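Long-range contacts in vaginolysin (Gardnerella vaginalis, PDB 5IMY), which probably binds cholesterol in host membranes and acts as a pore-forming toxin of the cholesterol-dependent cytolysin family: residues V120-F125 and T217-S222; G380-D385 and R470-W475. One frame throughout, in Å; residues are numbered along the deposited sequence.

Followed from the N terminus, the chain reaches contact 1 first: strand 116-120 runs out into the loop that begins at residue 121, and residues 217-222 come back to its end after 91 intervening residues that are rich in helix, among them helix 139-158. Contact 1 thus closes inside the large antiparallel sheet of the cytolysin part. Only later does contact 2 open, at 380-385 on the long strand 363-389, to be closed by 470-475 after 84 residues without helix, within the C-terminal beta-sandwich domain. The two loops follow in series, neither nested nor crossed. The centres of contact 1 and contact 2 lie about 67 Å apart, on opposite sides of the centre of this elongated molecule.

Contact 1 (V120-F125 and T217-S222); sequences VDLPGF and TYYTVS
Val120 and Val221 form an antiparallel, non-hydrogen-bonded pair, CA to CA 4.5 Å, where strand 116-120 ends against strand 208-223 in the large sheet of the cytolysin fold. Strand 208-223 is itself irregular here: a classic beta bulge sets two residues, Tyr218 and Tyr219, opposite the single Tyr261 on the neighbouring strand.

The polar part centres on Asp121, just past the strand end. Its CG sits between the backbone N and the carbonyl carbon, chi1 64°, which swings the carboxylate across to the Thr220 backbone. Thr220 N donates to Asp121 OD1 over 2.7 Å in an almost straight bond, 175° at the hydrogen, reaching the oxygen from above the carboxylate plane. In the other direction, Asp121 N gives a weak bond to Thr220 O. Asp121 thus engages both the N-H and the C=O of Thr220, the one by its carboxylate and the other by its own N-H. Val120 CA makes a separate CA-H contact to Thr220 O. A water bridges the second carboxylate oxygen, donating to Asp121 OD2 at 2.6 Å and hydrogen-bonding Thr220 OG1.

The apolar part lies on the face of Val120 and Val221, which helix 139-158 covers through Val146, Leu149 and Val150. Val120 CG2 and Leu122 CD2 both approach the Tyr219 ring obliquely and from the same side. Val120 CG2 comes within 3.9 Å of Tyr219 CD1 and touches Val221 CG2 at 4.3 Å. Leu122, already in the loop, sends its side chain back to the tyrosine. The Tyr219 ring also meets that of Tyr261. At the base of the ring, Leu122 CD2 packs 3.5 Å from Tyr219 CB.

Contact 2 (G380-D385 and R470-W475); sequences GYLTLD and RTISNW
Thr383 and Thr471 lie side by side and point the same way from two parallel strands of the C-terminal beta-sandwich domain, the strand directions differing by 11°. Their CB atoms are 3.7 Å apart. Thr383 CG2, anti to its backbone N (chi1 -72° for OG1), is thereby turned to Thr471 OG1, while Thr383 OG1 hydrogen-bonds Gln469. Further along this face Asp385 sets its CB 3.7 Å from Ser473 OG, but its carboxylate is directed to Asn428 and to a salt bridge with Arg387.

The other face, that of Leu382, Leu384, Arg470 and Ile472, is buried. Leu382 and Arg470 run at an angle to each other, and the branch that touches is Leu382 CD1, lying 3.6 Å from Arg470 CG. The same methyl reaches Ile472 CD1 at 4.1 Å, and Ile442 from strand 440-443 packs on both residues. Of the Arg470 side chain, the aliphatic stem does the touching; the chain bends at chi2 and chi3 and carries the guanidinium away.

Between the faces, five backbone bonds join the strands in the staggered parallel pattern, each carbonyl of Tyr381, Thr383 and Asp385 serving an N-H across. Thr383 N to Arg470 O is short at 2.6 Å. By contrast, Asp385 N to Ile472 O spans 3.2 Å.

Contact 1 (V120-F125 and T217-S222)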
# COMPACT_ATOMS: atom_id res chain seq x y z
N VAL A 120 31.33 20.03 -38.60
CA VAL A 120 30.23 20.66 -37.88
C VAL A 120 28.95 20.42 -38.66
O VAL A 120 28.94 20.51 -39.90
CB VAL A 120 30.48 22.17 -37.67
CG1 VAL A 120 30.51 22.91 -39.01
CG2 VAL A 120 29.44 22.77 -36.74
N ASP A 121 27.87 20.11 -37.95
CA ASP A 121 26.62 19.69 -38.56
C ASP A 121 25.65 20.85 -38.77
O ASP A 121 24.44 20.70 -38.54
CB ASP A 121 25.98 18.60 -37.71
CG ASP A 121 25.59 19.09 -36.33
OD1 ASP A 121 26.03 20.19 -35.93
OD2 ASP A 121 24.83 18.37 -35.64
N LEU A 122 26.14 22.00 -39.21
CA LEU A 122 25.27 23.17 -39.38
C LEU A 122 24.59 23.14 -40.74
O LEU A 122 25.19 22.72 -41.73
CB LEU A 122 26.08 24.45 -39.24
CG LEU A 122 26.48 24.81 -37.81
CD1 LEU A 122 27.54 25.90 -37.79
CD2 LEU A 122 25.27 25.24 -37.01
N PRO A 123 23.33 23.58 -40.83
CA PRO A 123 22.64 23.54 -42.12
C PRO A 123 23.21 24.55 -43.10
O PRO A 123 23.77 25.58 -42.71
CB PRO A 123 21.19 23.88 -41.75
CG PRO A 123 21.32 24.74 -40.56
CD PRO A 123 22.52 24.23 -39.79
N GLY A 124 23.05 24.25 -44.38
CA GLY A 124 23.75 24.97 -45.42
C GLY A 124 24.96 24.18 -45.87
O GLY A 124 24.91 22.95 -45.92
N PHE A 125 26.05 24.87 -46.18
CA PHE A 125 27.32 24.21 -46.47
C PHE A 125 27.24 23.32 -47.71
O PHE A 125 26.16 22.90 -48.13
CB PHE A 125 27.78 23.37 -45.27
CG PHE A 125 28.53 24.14 -44.23
CD1 PHE A 125 29.51 25.05 -44.58
CD2 PHE A 125 28.25 23.95 -42.88
CE1 PHE A 125 30.20 25.76 -43.62
CE2 PHE A 125 28.94 24.66 -41.91
CZ PHE A 125 29.91 25.56 -42.28
N THR A 217 21.16 22.05 -27.61
CA THR A 217 22.28 21.89 -28.54
C THR A 217 21.95 22.59 -29.85
O THR A 217 20.97 22.25 -30.52
CB THR A 217 22.56 20.40 -28.79
OG1 THR A 217 22.89 19.76 -27.55
CG2 THR A 217 23.73 20.23 -29.76
N TYR A 218 22.78 23.57 -30.21
CA TYR A 218 22.64 24.23 -31.51
C TYR A 218 23.33 23.42 -32.60
O TYR A 218 22.77 23.25 -33.69
CB TYR A 218 23.23 25.63 -31.45
CG TYR A 218 22.59 26.53 -30.43
CD1 TYR A 218 21.20 26.64 -30.34
CD2 TYR A 218 23.36 27.26 -29.54
CE1 TYR A 218 20.61 27.46 -29.40
CE2 TYR A 218 22.78 28.08 -28.59
CZ TYR A 218 21.41 28.18 -28.53
OH TYR A 218 20.84 29.00 -27.58
N TYR A 219 24.54 22.93 -32.33
CA TYR A 219 25.29 22.18 -33.32
C TYR A 219 26.32 21.32 -32.60
O TYR A 219 26.61 21.52 -31.42
CB TYR A 219 25.98 23.11 -34.33
CG TYR A 219 26.82 24.19 -33.69
CD1 TYR A 219 28.14 23.94 -33.31
CD2 TYR A 219 26.31 25.47 -33.48
CE1 TYR A 219 28.91 24.93 -32.73
CE2 TYR A 219 27.08 26.46 -32.90
CZ TYR A 219 28.38 26.18 -32.53
OH TYR A 219 29.15 27.17 -31.95
N THR A 220 26.87 20.36 -33.34
CA THR A 220 27.82 19.40 -32.81
C THR A 220 29.06 19.40 -33.69
O THR A 220 28.95 19.33 -34.92
CB THR A 220 27.21 18.00 -32.74
OG1 THR A 220 26.14 18.00 -31.79
CG2 THR A 220 28.25 16.96 -32.34
N VAL A 221 30.23 19.48 -33.07
CA VAL A 221 31.51 19.34 -33.76
C VAL A 221 31.98 17.91 -33.57
O VAL A 221 32.15 17.45 -32.44
CB VAL A 221 32.55 20.34 -33.23
CG1 VAL A 221 33.88 20.15 -33.95
CG2 VAL A 221 32.04 21.77 -33.40
N SER A 222 32.18 17.20 -34.68
CA SER A 222 32.47 15.78 -34.66
C SER A 222 33.82 15.49 -35.31
O SER A 222 34.33 16.29 -36.10
CB SER A 222 31.37 14.98 -35.37
OG SER A 222 31.77 13.64 -35.59
O HOH W 1 23.90 18.38 -33.24
O HOH W 2 23.12 21.76 -36.52

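Contact 2 (G380-D385 and R470-W475)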
# COMPACT_ATOMS: atom_id res chain seq x y z
N GLY A 380 -12.98 16.20 5.71
CA GLY A 380 -14.10 17.01 5.29
C GLY A 380 -15.26 16.91 6.28
O GLY A 380 -15.27 16.07 7.19
N TYR A 381 -16.25 17.78 6.08
CA TYR A 381 -17.38 17.90 6.99
C TYR A 381 -18.69 17.83 6.21
O TYR A 381 -18.80 18.39 5.11
CB TYR A 381 -17.32 19.22 7.78
CG TYR A 381 -16.09 19.35 8.66
CD1 TYR A 381 -16.13 18.96 9.99
CD2 TYR A 381 -14.91 19.86 8.16
CE1 TYR A 381 -15.01 19.08 10.80
CE2 TYR A 381 -13.78 19.99 8.96
CZ TYR A 381 -13.84 19.59 10.28
OH TYR A 381 -12.74 19.71 11.08
N LEU A 382 -19.68 17.15 6.79
CA LEU A 382 -21.03 17.08 6.25
C LEU A 382 -22.00 17.61 7.29
O LEU A 382 -22.03 17.12 8.43
CB LEU A 382 -21.41 15.64 5.87
CG LEU A 382 -22.90 15.41 5.57
CD1 LEU A 382 -23.35 16.22 4.37
CD2 LEU A 382 -23.18 13.93 5.36
N THR A 383 -22.80 18.61 6.91
CA THR A 383 -23.76 19.24 7.81
C THR A 383 -25.17 18.92 7.34
O THR A 383 -25.49 19.09 6.16
CB THR A 383 -23.54 20.75 7.86
OG1 THR A 383 -22.33 21.04 8.58
CG2 THR A 383 -24.71 21.47 8.53
N LEU A 384 -26.01 18.46 8.26
CA LEU A 384 -27.41 18.17 7.99
C LEU A 384 -28.29 19.13 8.77
O LEU A 384 -28.15 19.25 9.99
CB LEU A 384 -27.76 16.73 8.37
CG LEU A 384 -26.77 15.63 8.00
CD1 LEU A 384 -27.15 14.34 8.72
CD2 LEU A 384 -26.72 15.40 6.50
N ASP A 385 -29.19 19.82 8.07
CA ASP A 385 -30.14 20.73 8.70
C ASP A 385 -31.54 20.35 8.25
O ASP A 385 -31.89 20.53 7.08
CB ASP A 385 -29.83 22.19 8.36
CG ASP A 385 -30.53 23.17 9.27
OD1 ASP A 385 -30.74 22.83 10.46
OD2 ASP A 385 -30.87 24.28 8.81
N ARG A 470 -19.88 20.30 3.09
CA ARG A 470 -21.13 20.01 2.41
C ARG A 470 -22.25 20.13 3.43
O ARG A 470 -22.18 19.52 4.50
CB ARG A 470 -21.10 18.60 1.79
CG ARG A 470 -22.46 18.04 1.36
CD ARG A 470 -22.55 17.83 -0.14
NE ARG A 470 -21.38 17.13 -0.67
CZ ARG A 470 -21.06 17.07 -1.96
NH1 ARG A 470 -21.82 17.68 -2.86
NH2 ARG A 470 -19.98 16.41 -2.35
N THR A 471 -23.27 20.91 3.10
CA THR A 471 -24.43 21.08 3.97
C THR A 471 -25.69 20.91 3.15
O THR A 471 -25.84 21.52 2.09
CB THR A 471 -24.42 22.45 4.67
OG1 THR A 471 -25.72 22.72 5.20
CG2 THR A 471 -24.03 23.56 3.71
N ILE A 472 -26.59 20.06 3.64
CA ILE A 472 -27.82 19.70 2.94
C ILE A 472 -28.98 20.11 3.83
O ILE A 472 -29.22 19.50 4.88
CB ILE A 472 -27.88 18.20 2.62
CG1 ILE A 472 -26.58 17.75 1.94
CG2 ILE A 472 -29.09 17.89 1.73
CD1 ILE A 472 -26.49 16.26 1.71
N SER A 473 -29.70 21.16 3.43
CA SER A 473 -30.84 21.67 4.19
C SER A 473 -32.14 21.24 3.54
O SER A 473 -32.29 21.31 2.31
CB SER A 473 -30.78 23.20 4.28
OG SER A 473 -29.60 23.63 4.92
N ASN A 474 -33.08 20.78 4.36
CA ASN A 474 -34.40 20.36 3.89
C ASN A 474 -35.47 21.02 4.74
O ASN A 474 -35.32 21.15 5.96
CB ASN A 474 -34.54 18.83 3.96
CG ASN A 474 -34.27 18.27 5.34
OD1 ASN A 474 -35.18 18.11 6.15
ND2 ASN A 474 -33.01 17.96 5.62
N TRP A 475 -36.55 21.44 4.09
CA TRP A 475 -37.62 22.16 4.76
C TRP A 475 -38.93 21.85 4.03
O TRP A 475 -39.04 20.85 3.32
CB TRP A 475 -37.30 23.66 4.83
CG TRP A 475 -37.39 24.37 3.51
CD1 TRP A 475 -38.46 25.08 3.04
CD2 TRP A 475 -36.38 24.46 2.50
NE1 TRP A 475 -38.18 25.60 1.80
CE2 TRP A 475 -36.91 25.23 1.45
CE3 TRP A 475 -35.08 23.96 2.38
CZ2 TRP A 475 -36.18 25.51 0.29
CZ3 TRP A 475 -34.36 24.24 1.23
CH2 TRP A 475 -34.92 25.01 0.20